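Local coordinates for protein malyl-CoA lyase/beta-methylmalyl-CoA lyase (Methylobacterium extorquens, PDB 5UGR) that belongs to the HpcH/HpaI aldolase/citrate lyase family of TIM-barrel enzymes and carries a magnesium ion on acidic side chains, at residues Q122-Q125 / K131-G134. Numbering follows the deposited sequence.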
# COMPACT_ATOMS: atom_id res chain seq x y z
N GLN A 122 0.30 -12.40 -25.58
CA GLN A 122 -0.71 -13.13 -26.36
C GLN A 122 -0.26 -13.28 -27.80
O GLN A 122 -0.41 -14.36 -28.40
CB GLN A 122 -2.06 -12.49 -26.28
CG GLN A 122 -2.64 -12.62 -24.87
CD GLN A 122 -3.99 -11.98 -24.72
OE1 GLN A 122 -4.59 -11.55 -25.72
NE2 GLN A 122 -4.46 -11.84 -23.48
N ILE A 123 0.29 -12.23 -28.38
CA ILE A 123 0.73 -12.31 -29.79
C ILE A 123 1.89 -13.28 -29.90
O ILE A 123 1.95 -14.12 -30.85
CB ILE A 123 1.11 -10.94 -30.35
CG1 ILE A 123 -0.08 -9.97 -30.30
CG2 ILE A 123 1.64 -11.06 -31.77
CD1 ILE A 123 0.37 -8.51 -30.28
N GLU A 124 2.82 -13.23 -28.95
CA GLU A 124 3.93 -14.16 -28.96
C GLU A 124 3.45 -15.64 -28.81
O GLU A 124 4.03 -16.56 -29.42
CB GLU A 124 4.98 -13.79 -27.87
CG GLU A 124 5.76 -12.53 -28.18
CD GLU A 124 6.88 -12.26 -27.20
OE1 GLU A 124 6.87 -12.76 -26.05
OE2 GLU A 124 7.82 -11.52 -27.63
N GLN A 125 2.46 -15.87 -27.94
CA GLN A 125 1.85 -17.17 -27.80
C GLN A 125 1.26 -17.62 -29.15
O GLN A 125 1.44 -18.78 -29.52
CB GLN A 125 0.77 -17.16 -26.75
CG GLN A 125 1.27 -17.02 -25.32
CD GLN A 125 0.15 -16.94 -24.29
OE1 GLN A 125 0.07 -17.76 -23.29
NE2 GLN A 125 -0.66 -16.03 -24.46
N LYS A 131 12.04 -16.12 -29.35
CA LYS A 131 12.54 -14.88 -28.75
C LYS A 131 11.39 -14.26 -27.94
O LYS A 131 10.25 -14.28 -28.39
CB LYS A 131 13.00 -13.90 -29.84
CG LYS A 131 13.54 -12.54 -29.31
CD LYS A 131 13.38 -11.41 -30.34
CE LYS A 131 14.24 -11.64 -31.51
NZ LYS A 131 14.36 -10.54 -32.48
N LYS A 132 11.71 -13.70 -26.78
CA LYS A 132 10.74 -12.89 -26.01
C LYS A 132 11.14 -11.42 -26.13
O LYS A 132 12.29 -11.03 -25.83
CB LYS A 132 10.69 -13.34 -24.54
CG LYS A 132 10.06 -14.76 -24.25
CD LYS A 132 9.61 -14.94 -22.77
CE LYS A 132 8.16 -15.47 -22.49
NZ LYS A 132 6.97 -14.51 -22.13
N ILE A 133 10.19 -10.59 -26.51
CA ILE A 133 10.43 -9.13 -26.62
C ILE A 133 10.69 -8.54 -25.23
O ILE A 133 10.04 -8.91 -24.24
CB ILE A 133 9.21 -8.47 -27.29
CG1 ILE A 133 9.28 -8.69 -28.81
CG2 ILE A 133 9.01 -7.00 -26.91
CD1 ILE A 133 7.95 -8.39 -29.50
N GLY A 134 11.63 -7.59 -25.17
CA GLY A 134 11.87 -6.81 -23.95
C GLY A 134 11.20 -5.45 -24.06
O GLY A 134 10.94 -4.98 -25.15
O HOH W 1 6.02 -14.81 -24.55
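Glu124 turns CG anti to its own carbonyl carbon (chi1 -71°) and runs on extended through CD (chi2 -174°), a shape that carries its carboxylate off the helix and up to the backbone of Lys132 and Ile133. Lys132 starts with the same first torsion but bends at chi3 and chi4, and its bent chain leaves the ammonium beside the same carboxylate, where both can share a water. The two oxygens divide the work. Glu124 OE2 receives the amide of Ile133 through its syn lone pair, with Ile133 N to Glu124 OE2 2.8 Å and a nearly straight N-H...O angle of 163°. Glu124 OE1 accepts a hydrogen bond from a water at 2.7 Å, and that water in turn accepts one from Lys132 NZ at 2.6 Å. Glu124 OE1 and Lys132 NZ themselves stay 4.3 Å apart, beyond a salt bridge, and the water bridges them. The carboxylate also lies close to aliphatic carbon: Ile133 CB is 3.4 Å from Glu124 OE2, and the isoleucine side chain packs against that oxygen. Arg157 forms a salt bridge to Glu124 OE1 and also hydrogen-bonds the carbonyl oxygen of Ile133, so it grips both partners of the contact; together with the lysine it would probably stabilise the carboxylate as an anion. The ammonium of Lys131 forms a salt bridge with Asp100. Helix 110-127 links parallel strands 101-104 and 134-139 in a beta-alpha-beta crossover of the TIM barrel, and the contact ties its last turns to the loop returning into strand 134-139, where Gly134 makes backbone hydrogen bonds with Asp100 and Ile102, Ile123 and Ile133 both pack on Val93 of helix 85-95, and Gln122 NE2 hydrogen-bonds the carbonyl oxygen of Leu80 of a second subunit.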